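Local structure of CBS domain protein (Streptococcus pneumoniae serotype 4, 7LZG) at residues A28-D32 / V51-T55; V54-F60 / V121-F127; E10-L14 / I105-L109; A39-S44 / I64-M70; F60-I64 / I88-T94. The protein is of unknown function but, as a protein with paired CBS domains, probably binds a regulatory adenosine-containing nucleotide such as AMP or ATP. One frame throughout, in Å; residues are numbered along the deposited sequence.

Contact 1 (A28-D32 / V51-T55); sequences AVLID and VPVVT
L30 and V53 form one parallel beta bridge and I31 and V54 the next, although the end-to-end directions of the two short segments differ by 49°. L30 straddles V53 in the usual parallel manner: its N donates to P52 O at 3.3 Å, and its O accepts from V54 N at 3.0 Å. A weak third bond, from D32 N to V54 O, carries the pairing on for one more residue. L30 and V53 lie on one face of the sheet, I31 and V54 on the other. V29 works as a fork just before the strand. With chi1 at -50°, its CG1 stands beside its own backbone N and meets P52 CG at 3.6 Å, while CG2, lodged between N and the carbonyl carbon, crosses to V54 CG2 at 3.7 Å. F127 lies against the same V29 and P52. On the L30 side, L30 CD1 reaches V51 CG2 at 3.7 Å, and L42 of helix 36-45 and I88 pack on the same leucine. Farther along, V53 CG1 fits beside the D32 backbone, 3.7 Å from D32 CA. The methyl CG2 of T55 comes within 3.8 Å of D32 OD2; the T55 hydroxyl instead serves the backbone N of Q59. These strands frame the beta-alpha-beta unit of a CBS domain, with helix 36-45 as the connection. The division of labour is plain: backbone bonds set the register, and branched apolar side chains join the strands without a polar side-chain bond.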
# COMPACT_ATOMS: atom_id res chain seq x y z
N ALA B 28 12.54 -9.84 1.83
CA ALA B 28 12.21 -11.17 1.36
C ALA B 28 11.89 -11.09 -0.12
O ALA B 28 10.95 -10.38 -0.52
CB ALA B 28 11.03 -11.75 2.15
N VAL B 29 12.67 -11.79 -0.94
CA VAL B 29 12.45 -11.83 -2.38
C VAL B 29 12.09 -13.25 -2.78
O VAL B 29 12.21 -14.19 -2.00
CB VAL B 29 13.67 -11.33 -3.18
CG1 VAL B 29 14.14 -9.98 -2.64
CG2 VAL B 29 14.80 -12.35 -3.13
N LEU B 30 11.62 -13.40 -4.02
CA LEU B 30 11.21 -14.68 -4.56
C LEU B 30 11.94 -14.95 -5.87
O LEU B 30 12.08 -14.05 -6.71
CB LEU B 30 9.69 -14.73 -4.80
CG LEU B 30 8.79 -14.73 -3.56
CD1 LEU B 30 7.32 -14.65 -3.97
CD2 LEU B 30 9.04 -15.96 -2.71
N ILE B 31 12.40 -16.19 -6.05
CA ILE B 31 12.96 -16.60 -7.33
C ILE B 31 11.83 -16.75 -8.34
O ILE B 31 10.72 -17.17 -8.01
CB ILE B 31 13.76 -17.91 -7.21
CG1 ILE B 31 13.07 -18.88 -6.26
CG2 ILE B 31 15.20 -17.62 -6.79
CD1 ILE B 31 13.74 -20.23 -6.17
N ASP B 32 12.14 -16.42 -9.60
CA ASP B 32 11.12 -16.49 -10.65
C ASP B 32 10.68 -17.92 -10.93
O ASP B 32 9.63 -18.11 -11.56
CB ASP B 32 11.65 -15.84 -11.93
CG ASP B 32 12.99 -16.39 -12.36
OD1 ASP B 32 13.58 -17.20 -11.62
OD2 ASP B 32 13.46 -16.00 -13.46
N VAL B 51 6.16 -8.16 -3.46
CA VAL B 51 7.55 -8.53 -3.21
C VAL B 51 8.29 -8.57 -4.55
O VAL B 51 7.69 -8.92 -5.58
CB VAL B 51 7.65 -9.87 -2.47
CG1 VAL B 51 6.96 -9.78 -1.12
CG2 VAL B 51 7.06 -11.00 -3.31
N PRO B 52 9.56 -8.21 -4.59
CA PRO B 52 10.31 -8.26 -5.85
C PRO B 52 10.62 -9.70 -6.24
O PRO B 52 10.66 -10.61 -5.41
CB PRO B 52 11.58 -7.48 -5.54
CG PRO B 52 11.76 -7.64 -4.07
CD PRO B 52 10.38 -7.68 -3.48
N VAL B 53 10.83 -9.89 -7.54
CA VAL B 53 11.16 -11.19 -8.10
C VAL B 53 12.52 -11.09 -8.77
O VAL B 53 12.75 -10.20 -9.60
CB VAL B 53 10.09 -11.67 -9.10
CG1 VAL B 53 10.54 -12.95 -9.78
CG2 VAL B 53 8.76 -11.88 -8.39
N VAL B 54 13.42 -12.01 -8.42
CA VAL B 54 14.77 -12.04 -8.96
C VAL B 54 15.07 -13.44 -9.48
O VAL B 54 14.35 -14.40 -9.19
CB VAL B 54 15.82 -11.61 -7.91
CG1 VAL B 54 15.58 -10.18 -7.46
CG2 VAL B 54 15.80 -12.56 -6.72
N THR B 55 16.13 -13.54 -10.26
CA THR B 55 16.59 -14.82 -10.78
C THR B 55 17.49 -15.48 -9.73
O THR B 55 17.63 -15.01 -8.60
CB THR B 55 17.32 -14.64 -12.11
OG1 THR B 55 18.57 -13.98 -11.88
CG2 THR B 55 16.49 -13.79 -13.06

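Contact 2 (V54-F60 / V121-F127); sequences VTDEKQF and VDAEGIF
F60 and F127 meet where two hairpin loops come together, and the side chain of F60 traces the junction. Its CB lies 3.8 Å from F127 CB. CG and CD2 both touch V121 CG2, CD2 at 3.6 Å, while on the other branch CD1 approaches F127 CD1 at 3.6 Å and CE1, farther out, is 4.1 Å from F127 CD1. CG is anti to the backbone N (chi1 175°), which sends the ring toward the other loop, where P52 and P119 also touch it. The two phenyl planes are near parallel, 21° apart, but slid so far that they barely overlap, their centroids 5.8 Å from each other. F127 has its own valine: V54 CG1 touches F127 CB at 3.7 Å. Two nearly straight backbone bonds bridge the loops, F127 N to K58 O at 3.1 Å and F60 N to G125 O at 2.9 Å. Each loop is also braced internally, T55 OG1 closing an ST turn with E57 N, and D122 OD1 accepting from G125 N and I126 N in an Asx motif. F60 with F127, V54 with V121, K58 with G125 and T55 with D122 thus correspond in pairs, the pseudo-twofold relation expected of two CBS domains that associate side by side in a CBS pair, or Bateman module.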
# COMPACT_ATOMS: atom_id res chain seq x y z
N VAL B 54 13.42 -12.01 -8.42
CA VAL B 54 14.77 -12.04 -8.96
C VAL B 54 15.07 -13.44 -9.48
O VAL B 54 14.35 -14.40 -9.19
CB VAL B 54 15.82 -11.61 -7.91
CG1 VAL B 54 15.58 -10.18 -7.46
CG2 VAL B 54 15.80 -12.56 -6.72
N THR B 55 16.13 -13.54 -10.26
CA THR B 55 16.59 -14.82 -10.78
C THR B 55 17.49 -15.48 -9.73
O THR B 55 17.63 -15.01 -8.60
CB THR B 55 17.32 -14.64 -12.11
OG1 THR B 55 18.57 -13.98 -11.88
CG2 THR B 55 16.49 -13.79 -13.06
N ASP B 56 18.13 -16.60 -10.11
CA ASP B 56 19.10 -17.22 -9.22
C ASP B 56 20.38 -16.40 -9.11
O ASP B 56 21.16 -16.61 -8.18
CB ASP B 56 19.42 -18.64 -9.69
CG ASP B 56 19.92 -18.68 -11.12
OD1 ASP B 56 19.50 -17.82 -11.92
OD2 ASP B 56 20.73 -19.57 -11.44
N GLU B 57 20.61 -15.47 -10.04
CA GLU B 57 21.75 -14.55 -9.99
C GLU B 57 21.31 -13.13 -9.65
O GLU B 57 21.92 -12.16 -10.10
CB GLU B 57 22.52 -14.59 -11.31
CG GLU B 57 21.69 -14.31 -12.55
CD GLU B 57 22.49 -14.43 -13.83
OE1 GLU B 57 23.67 -14.85 -13.76
OE2 GLU B 57 21.95 -14.11 -14.91
N LYS B 58 20.23 -13.00 -8.87
CA LYS B 58 19.71 -11.75 -8.34
C LYS B 58 19.29 -10.75 -9.41
O LYS B 58 19.10 -9.57 -9.11
CB LYS B 58 20.70 -11.08 -7.38
CG LYS B 58 21.05 -11.92 -6.16
CD LYS B 58 22.02 -11.17 -5.26
CE LYS B 58 22.29 -11.93 -3.98
NZ LYS B 58 23.18 -11.16 -3.06
N GLN B 59 19.13 -11.19 -10.66
CA GLN B 59 18.66 -10.29 -11.71
C GLN B 59 17.20 -9.92 -11.47
O GLN B 59 16.34 -10.80 -11.40
CB GLN B 59 18.83 -10.94 -13.08
CG GLN B 59 20.25 -10.89 -13.63
CD GLN B 59 20.59 -9.55 -14.25
OE1 GLN B 59 19.71 -8.81 -14.67
NE2 GLN B 59 21.88 -9.24 -14.30
N PHE B 60 16.93 -8.62 -11.33
CA PHE B 60 15.58 -8.16 -11.03
C PHE B 60 14.65 -8.48 -12.19
O PHE B 60 14.85 -8.01 -13.32
CB PHE B 60 15.58 -6.66 -10.75
CG PHE B 60 14.21 -6.08 -10.56
CD1 PHE B 60 13.54 -6.24 -9.36
CD2 PHE B 60 13.59 -5.38 -11.58
CE1 PHE B 60 12.28 -5.71 -9.18
CE2 PHE B 60 12.33 -4.85 -11.41
CZ PHE B 60 11.67 -5.01 -10.21
N VAL B 121 17.32 -0.78 -9.03
CA VAL B 121 18.10 -1.69 -9.88
C VAL B 121 19.27 -0.91 -10.46
O VAL B 121 19.08 0.18 -11.02
CB VAL B 121 17.24 -2.30 -11.00
CG1 VAL B 121 18.01 -3.38 -11.72
CG2 VAL B 121 15.94 -2.85 -10.43
N ASP B 122 20.47 -1.46 -10.34
CA ASP B 122 21.65 -0.82 -10.89
C ASP B 122 21.66 -0.97 -12.42
O ASP B 122 20.77 -1.58 -13.02
CB ASP B 122 22.92 -1.41 -10.27
CG ASP B 122 22.95 -2.92 -10.31
OD1 ASP B 122 22.03 -3.53 -10.91
OD2 ASP B 122 23.89 -3.51 -9.74
N ALA B 123 22.68 -0.38 -13.05
CA ALA B 123 22.78 -0.43 -14.50
C ALA B 123 22.99 -1.85 -15.02
O ALA B 123 22.66 -2.13 -16.17
CB ALA B 123 23.92 0.47 -14.98
N GLU B 124 23.54 -2.74 -14.19
CA GLU B 124 23.75 -4.12 -14.62
C GLU B 124 22.42 -4.88 -14.68
O GLU B 124 22.13 -5.55 -15.68
CB GLU B 124 24.73 -4.82 -13.68
CG GLU B 124 24.99 -6.27 -14.04
CD GLU B 124 26.02 -6.92 -13.13
OE1 GLU B 124 26.45 -6.26 -12.16
OE2 GLU B 124 26.39 -8.08 -13.39
N GLY B 125 21.61 -4.77 -13.63
CA GLY B 125 20.33 -5.45 -13.60
C GLY B 125 20.08 -6.18 -12.30
O GLY B 125 19.10 -6.93 -12.18
N ILE B 126 20.95 -5.98 -11.32
CA ILE B 126 20.84 -6.64 -10.02
C ILE B 126 19.92 -5.82 -9.12
O ILE B 126 19.98 -4.59 -9.10
CB ILE B 126 22.24 -6.82 -9.39
CG1 ILE B 126 22.81 -8.20 -9.74
CG2 ILE B 126 22.19 -6.65 -7.88
CD1 ILE B 126 23.09 -8.40 -11.22
N PHE B 127 19.06 -6.52 -8.39
CA PHE B 127 18.13 -5.87 -7.47
C PHE B 127 18.85 -5.50 -6.18
O PHE B 127 19.50 -6.35 -5.56
CB PHE B 127 16.95 -6.79 -7.19
CG PHE B 127 16.05 -6.31 -6.09
CD1 PHE B 127 15.18 -5.25 -6.30
CD2 PHE B 127 16.08 -6.91 -4.84
CE1 PHE B 127 14.36 -4.81 -5.29
CE2 PHE B 127 15.26 -6.47 -3.83
CZ PHE B 127 14.40 -5.42 -4.05

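Contact 3 (E10-L14 / I105-L109); sequences ETFLL and ITEVL
L14 N donates to E10 O at 2.8 Å, closing a helical turn whose two ends, E10 and L14, both lay side chains against I105. The bond belongs to the helix itself; across the contact everything is van der Waals touch. I105 enters between the two residues: its CG2 slides past E10 CG at 3.8 Å, and its CD1 meets L14 CD2 at 3.6 Å. E10 holds CG anti to its N (chi1 -178°) and is extended beyond, so the aliphatic part of the chain lies along I105 and the carboxylate arrives over T106, with the methyl CG2 of T106 3.9 Å from both E10 OE1 and E10 OE2. Deeper in, L13 CD2 comes within 4.1 Å of L109 CD1, a looser touch between buried leucines. The local helix axes pass 11.3 Å apart and nearly perpendicular, at 83°, which keeps the joint to about one turn of each. The N-terminal helix 4-14 thereby packs across helix 105-111 of the second CBS domain of the pair, with helix 133-140 touching both, V140 on L13 and I136 on L109, while L144 of the second subunit reaches E10 and I105.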
# COMPACT_ATOMS: atom_id res chain seq x y z
N GLU B 10 13.67 19.03 0.66
CA GLU B 10 14.46 18.00 0.01
C GLU B 10 15.74 17.70 0.79
O GLU B 10 16.16 16.54 0.88
CB GLU B 10 14.79 18.41 -1.43
CG GLU B 10 15.58 17.36 -2.20
CD GLU B 10 15.74 17.71 -3.66
OE1 GLU B 10 15.29 18.79 -4.07
OE2 GLU B 10 16.32 16.88 -4.40
N THR B 11 16.36 18.73 1.36
CA THR B 11 17.53 18.51 2.21
C THR B 11 17.18 17.60 3.38
O THR B 11 17.98 16.73 3.75
CB THR B 11 18.07 19.85 2.73
OG1 THR B 11 18.31 20.73 1.62
CG2 THR B 11 19.37 19.63 3.49
N PHE B 12 16.00 17.79 3.97
CA PHE B 12 15.57 16.93 5.07
C PHE B 12 15.40 15.49 4.60
O PHE B 12 15.93 14.55 5.21
CB PHE B 12 14.28 17.46 5.68
CG PHE B 12 13.59 16.48 6.57
CD1 PHE B 12 14.06 16.24 7.85
CD2 PHE B 12 12.47 15.79 6.13
CE1 PHE B 12 13.42 15.33 8.68
CE2 PHE B 12 11.83 14.88 6.95
CZ PHE B 12 12.31 14.65 8.23
N LEU B 13 14.65 15.29 3.50
CA LEU B 13 14.43 13.94 2.99
C LEU B 13 15.73 13.29 2.55
O LEU B 13 15.89 12.07 2.69
CB LEU B 13 13.44 13.98 1.83
CG LEU B 13 12.06 13.37 2.09
CD1 LEU B 13 11.35 14.08 3.23
CD2 LEU B 13 11.21 13.39 0.83
N LEU B 14 16.67 14.07 2.02
CA LEU B 14 17.98 13.52 1.68
C LEU B 14 18.69 12.97 2.91
O LEU B 14 19.53 12.07 2.80
CB LEU B 14 18.84 14.59 1.00
CG LEU B 14 18.56 14.87 -0.47
CD1 LEU B 14 18.99 16.28 -0.83
CD2 LEU B 14 19.27 13.86 -1.35
N ILE B 105 15.51 12.83 -5.25
CA ILE B 105 14.30 12.82 -4.43
C ILE B 105 13.10 13.25 -5.27
O ILE B 105 12.00 12.71 -5.11
CB ILE B 105 14.49 13.71 -3.19
CG1 ILE B 105 14.91 12.87 -1.98
CG2 ILE B 105 13.22 14.48 -2.86
CD1 ILE B 105 16.21 12.13 -2.16
N THR B 106 13.30 14.20 -6.18
CA THR B 106 12.19 14.70 -6.98
C THR B 106 11.62 13.63 -7.91
O THR B 106 10.42 13.64 -8.19
CB THR B 106 12.64 15.92 -7.80
OG1 THR B 106 13.50 15.50 -8.86
CG2 THR B 106 13.39 16.90 -6.91
N GLU B 107 12.46 12.71 -8.39
CA GLU B 107 11.99 11.65 -9.27
C GLU B 107 11.52 10.41 -8.52
O GLU B 107 10.78 9.60 -9.09
CB GLU B 107 13.08 11.25 -10.27
CG GLU B 107 14.13 10.29 -9.74
CD GLU B 107 15.11 9.84 -10.81
OE1 GLU B 107 15.08 10.41 -11.92
OE2 GLU B 107 15.89 8.90 -10.55
N VAL B 108 11.93 10.24 -7.26
CA VAL B 108 11.38 9.16 -6.45
C VAL B 108 9.92 9.43 -6.12
O VAL B 108 9.05 8.57 -6.32
CB VAL B 108 12.23 8.96 -5.18
CG1 VAL B 108 11.46 8.15 -4.14
CG2 VAL B 108 13.53 8.27 -5.52
N LEU B 109 9.63 10.63 -5.62
CA LEU B 109 8.24 11.02 -5.41
C LEU B 109 7.47 11.05 -6.72
O LEU B 109 6.27 10.73 -6.74
CB LEU B 109 8.17 12.40 -4.74
CG LEU B 109 8.29 12.48 -3.22
CD1 LEU B 109 9.64 11.98 -2.73
CD2 LEU B 109 8.05 13.90 -2.76

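Contact 4 (A39-S44 / I64-M70); sequences ATLLLS and IGLRDIM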
# COMPACT_ATOMS: atom_id res chain seq x y z
N ALA B 39 3.85 -19.95 -3.58
CA ALA B 39 4.02 -18.51 -3.47
C ALA B 39 2.77 -17.83 -2.92
O ALA B 39 2.88 -16.81 -2.24
CB ALA B 39 4.39 -17.92 -4.83
N THR B 40 1.59 -18.39 -3.20
CA THR B 40 0.37 -17.86 -2.62
C THR B 40 0.37 -18.04 -1.10
O THR B 40 0.02 -17.12 -0.36
CB THR B 40 -0.86 -18.52 -3.24
OG1 THR B 40 -0.79 -18.41 -4.67
CG2 THR B 40 -2.13 -17.85 -2.76
N LEU B 41 0.75 -19.23 -0.63
CA LEU B 41 0.95 -19.43 0.80
C LEU B 41 2.03 -18.50 1.33
O LEU B 41 1.87 -17.90 2.41
CB LEU B 41 1.32 -20.88 1.08
CG LEU B 41 2.06 -21.17 2.40
CD1 LEU B 41 1.17 -20.91 3.60
CD2 LEU B 41 2.58 -22.60 2.41
N LEU B 42 3.13 -18.35 0.59
CA LEU B 42 4.22 -17.49 1.04
C LEU B 42 3.78 -16.03 1.11
O LEU B 42 4.11 -15.33 2.08
CB LEU B 42 5.42 -17.66 0.11
CG LEU B 42 6.78 -17.93 0.75
CD1 LEU B 42 6.64 -18.76 2.02
CD2 LEU B 42 7.69 -18.64 -0.24
N LEU B 43 3.04 -15.56 0.11
CA LEU B 43 2.62 -14.16 0.10
C LEU B 43 1.57 -13.88 1.16
O LEU B 43 1.55 -12.79 1.74
CB LEU B 43 2.09 -13.79 -1.29
CG LEU B 43 3.14 -13.50 -2.35
CD1 LEU B 43 2.49 -13.28 -3.71
CD2 LEU B 43 3.97 -12.30 -1.95
N SER B 44 0.69 -14.85 1.44
CA SER B 44 -0.36 -14.63 2.42
C SER B 44 0.20 -14.45 3.83
O SER B 44 -0.43 -13.80 4.67
CB SER B 44 -1.36 -15.79 2.40
OG SER B 44 -0.79 -16.96 2.95
N ILE B 64 5.62 -8.94 -7.68
CA ILE B 64 4.47 -9.83 -7.74
C ILE B 64 3.64 -9.66 -6.48
O ILE B 64 4.16 -9.36 -5.40
CB ILE B 64 4.89 -11.31 -7.93
CG1 ILE B 64 3.68 -12.16 -8.34
CG2 ILE B 64 5.53 -11.85 -6.66
CD1 ILE B 64 4.02 -13.60 -8.62
N GLY B 65 2.32 -9.82 -6.63
CA GLY B 65 1.40 -9.81 -5.51
C GLY B 65 0.38 -10.91 -5.67
O GLY B 65 0.37 -11.64 -6.66
N LEU B 66 -0.50 -11.01 -4.67
CA LEU B 66 -1.54 -12.03 -4.72
C LEU B 66 -2.54 -11.77 -5.84
O LEU B 66 -3.07 -12.71 -6.42
CB LEU B 66 -2.25 -12.11 -3.37
CG LEU B 66 -1.44 -12.81 -2.29
CD1 LEU B 66 -2.14 -12.71 -0.95
CD2 LEU B 66 -1.23 -14.27 -2.67
N ARG B 67 -2.80 -10.49 -6.15
CA ARG B 67 -3.69 -10.18 -7.26
C ARG B 67 -3.13 -10.70 -8.57
O ARG B 67 -3.87 -11.19 -9.43
CB ARG B 67 -3.94 -8.68 -7.33
CG ARG B 67 -4.81 -8.25 -8.51
CD ARG B 67 -5.02 -6.75 -8.53
NE ARG B 67 -3.76 -6.02 -8.48
CZ ARG B 67 -3.65 -4.70 -8.60
NH1 ARG B 67 -4.71 -3.94 -8.79
NH2 ARG B 67 -2.44 -4.15 -8.52
N ASP B 68 -1.81 -10.60 -8.75
CA ASP B 68 -1.18 -11.11 -9.96
C ASP B 68 -1.36 -12.62 -10.08
O ASP B 68 -1.67 -13.14 -11.16
CB ASP B 68 0.30 -10.74 -9.98
CG ASP B 68 0.51 -9.24 -9.88
OD1 ASP B 68 -0.06 -8.50 -10.71
OD2 ASP B 68 1.24 -8.80 -8.97
N ILE B 69 -1.17 -13.34 -8.98
CA ILE B 69 -1.37 -14.79 -8.99
C ILE B 69 -2.84 -15.13 -9.16
O ILE B 69 -3.20 -16.01 -9.95
CB ILE B 69 -0.78 -15.41 -7.71
CG1 ILE B 69 0.70 -15.08 -7.59
CG2 ILE B 69 -1.01 -16.92 -7.70
CD1 ILE B 69 1.38 -15.72 -6.41
N MSE B 70 -3.71 -14.43 -8.44
CA MSE B 70 -5.14 -14.73 -8.46
C MSE B 70 -5.76 -14.44 -9.83
O MSE B 70 -6.52 -15.26 -10.35
CB MSE B 70 -5.87 -13.94 -7.38
CG MSE B 70 -6.68 -14.79 -6.43
SE MSE B 70 -5.67 -16.31 -5.73
CE MSE B 70 -4.21 -15.34 -4.88
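L43 and L66 interlock at the centre of a helix pair belonging to the CBS fold, in which helix 36-45 and helix 66-76 run nearly antiparallel; the short axes stand 155° apart in direction and 10.3 Å from each other. The dense part lies around the CD2 methyl of L66, which sits 3.6 Å from L43 CB and 3.7 Å from T40 CG2, filling the groove between residues one turn apart. Beside it, L43 points its CD1 at the start of the second helix, 3.7 Å from G65 C, and the same methyl touches I69 CD1 at 3.8 Å. L43 has CG anti to its carbonyl carbon (chi1 -79°), which sends CD1 toward the second helix, while L43 also packs on V51 of the sheet. Contacts thin out toward both margins. Toward the sheet, A39 CB and I69 CD1 are 4.0 Å apart and I64 CG2 stays 4.5 Å from L43 CD1; on the other side S44 meets L66 only distantly. None of this opens to water, since every residue that touches is buried. T40 keeps its hydroxyl bonded to A36 O in its own helix and offers its methyl to L66 and to the selenomethionine M70, a region that M74 of the second subunit also covers. Facing away from helix 36-45, R67 binds M46 O of that subunit. At the start of the second helix G65 is at the N-cap, and D68 OD2 accepts from G65 N at 2.8 Å through its anti lone pair and also forms a salt bridge to R50.

Contact 5 (F60-I64 / I88-T94); sequences FVGTI and IVHMTKT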
# COMPACT_ATOMS: atom_id res chain seq x y z
N PHE B 60 16.93 -8.62 -11.33
CA PHE B 60 15.58 -8.16 -11.03
C PHE B 60 14.65 -8.48 -12.19
O PHE B 60 14.85 -8.01 -13.32
CB PHE B 60 15.58 -6.66 -10.75
CG PHE B 60 14.21 -6.08 -10.56
CD1 PHE B 60 13.54 -6.24 -9.36
CD2 PHE B 60 13.59 -5.38 -11.58
CE1 PHE B 60 12.28 -5.71 -9.18
CE2 PHE B 60 12.33 -4.85 -11.41
CZ PHE B 60 11.67 -5.01 -10.21
N VAL B 61 13.62 -9.28 -11.92
CA VAL B 61 12.61 -9.60 -12.92
C VAL B 61 11.42 -8.66 -12.82
O VAL B 61 10.98 -8.09 -13.82
CB VAL B 61 12.17 -11.08 -12.77
CG1 VAL B 61 11.21 -11.46 -13.89
CG2 VAL B 61 13.38 -11.99 -12.75
N GLY B 62 10.89 -8.49 -11.62
CA GLY B 62 9.74 -7.63 -11.42
C GLY B 62 9.20 -7.80 -10.01
O GLY B 62 9.85 -8.39 -9.14
N THR B 63 8.00 -7.28 -9.81
CA THR B 63 7.28 -7.41 -8.55
C THR B 63 6.05 -8.29 -8.76
O THR B 63 5.51 -8.38 -9.86
CB THR B 63 6.86 -6.05 -8.00
OG1 THR B 63 5.98 -5.41 -8.94
CG2 THR B 63 8.07 -5.17 -7.77
N ILE B 64 5.62 -8.94 -7.68
CA ILE B 64 4.47 -9.83 -7.74
C ILE B 64 3.64 -9.66 -6.48
O ILE B 64 4.16 -9.36 -5.40
CB ILE B 64 4.89 -11.31 -7.93
CG1 ILE B 64 3.68 -12.16 -8.34
CG2 ILE B 64 5.53 -11.85 -6.66
CD1 ILE B 64 4.02 -13.60 -8.62
N ILE B 88 6.31 -18.44 -11.18
CA ILE B 88 5.68 -17.14 -10.94
C ILE B 88 6.11 -16.09 -11.95
O ILE B 88 5.48 -15.03 -12.03
CB ILE B 88 5.97 -16.61 -9.52
CG1 ILE B 88 7.47 -16.42 -9.32
CG2 ILE B 88 5.38 -17.54 -8.47
CD1 ILE B 88 7.82 -15.73 -8.01
N VAL B 89 7.18 -16.34 -12.71
CA VAL B 89 7.63 -15.38 -13.71
C VAL B 89 6.57 -15.18 -14.79
O VAL B 89 6.48 -14.11 -15.39
CB VAL B 89 8.97 -15.84 -14.32
CG1 VAL B 89 8.82 -17.19 -15.01
CG2 VAL B 89 9.52 -14.79 -15.28
N HIS B 90 5.74 -16.20 -15.03
CA HIS B 90 4.68 -16.08 -16.02
C HIS B 90 3.58 -15.12 -15.59
O HIS B 90 2.70 -14.80 -16.40
CB HIS B 90 4.09 -17.45 -16.33
CG HIS B 90 5.04 -18.38 -17.02
ND1 HIS B 90 5.85 -17.97 -18.07
CD2 HIS B 90 5.33 -19.68 -16.81
CE1 HIS B 90 6.58 -18.99 -18.47
NE2 HIS B 90 6.29 -20.04 -17.73
N MSE B 91 3.59 -14.67 -14.34
CA MSE B 91 2.59 -13.73 -13.85
C MSE B 91 3.24 -12.59 -13.09
O MSE B 91 2.56 -11.76 -12.49
CB MSE B 91 1.57 -14.45 -12.96
CG MSE B 91 2.16 -14.99 -11.67
SE MSE B 91 1.26 -16.62 -11.12
CE MSE B 91 1.84 -17.78 -12.57
N THR B 92 4.57 -12.56 -13.10
CA THR B 92 5.30 -11.47 -12.48
C THR B 92 5.11 -10.20 -13.31
O THR B 92 5.20 -10.23 -14.54
CB THR B 92 6.78 -11.82 -12.35
OG1 THR B 92 6.92 -13.01 -11.58
CG2 THR B 92 7.54 -10.69 -11.67
N LYS B 93 4.84 -9.09 -12.63
CA LYS B 93 4.65 -7.81 -13.31
C LYS B 93 6.01 -7.24 -13.67
O LYS B 93 6.71 -6.68 -12.82
CB LYS B 93 3.85 -6.85 -12.44
CG LYS B 93 3.47 -5.55 -13.14
CD LYS B 93 2.72 -4.62 -12.21
CE LYS B 93 2.42 -3.28 -12.88
NZ LYS B 93 1.76 -2.33 -11.95
N THR B 94 6.40 -7.40 -14.93
CA THR B 94 7.65 -6.84 -15.43
C THR B 94 7.50 -5.41 -15.92
O THR B 94 8.51 -4.75 -16.17
CB THR B 94 8.21 -7.72 -16.55
OG1 THR B 94 7.26 -7.80 -17.62
CG2 THR B 94 8.50 -9.12 -16.03
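G62, whose backbone runs against T92 and K93, places its own N over the centre of the F60 ring, 3.7 Å above the plane, while V98 also packs on that ring. A second flat group, the peptide carbonyl of I88, accepts from M91 N at 3.0 Å; a further bond to it from T92 OG1 is modelled too short and remains doubtful. Next to F60 the strand makes a classic beta bulge, V61 and G62 both facing V53, on the edge of a CBS-domain sheet. The loop 88-94 adds itself to that edge through one antiparallel hydrogen-bonded pair. K93 N donates to T63 O at 2.9 Å, and T63 N returns a weak bond to K93 O. T92, its CG2 anti to the backbone N (chi1 -58°), lays this methyl over the strand backbone, 3.7 Å from G62 C. V61 CG1 crosses at about a right angle to V89 CG2 at 4.0 Å and also nears the methyl of T94. The strand thus holds the loop between helix 66-76 and helix 105-111 against the first domain's sheet. At the buried end I64 stretches out fully, CG1 anti to N and CD1 anti to CA, until its CD1 lodges 3.7 Å from I88 CB and 3.8 Å from CG of the selenomethionine M91.

Overall arrangement
Contacts 1, 4 and 5 gather around the sheet of strands 30-31, 50-54 and 60-65: contact 1 pairs strands, contact 5 adds a loop to the far edge, and contact 4 packs the helices. I64 serves both 4 and 5. Contact 4 is wholly buried and mostly apolar, whereas 1 and 5 combine backbone bonds with apolar side-chain packing. Contact 2, nearer the surface, shares V54 and T55 with contact 1 and F60 with contact 5, and joins the two domains by loop-to-loop bonds. Contact 3 stands apart, its centre about 27 Å from that of contact 1; like contact 4, it is helix packing that also touches the second subunit.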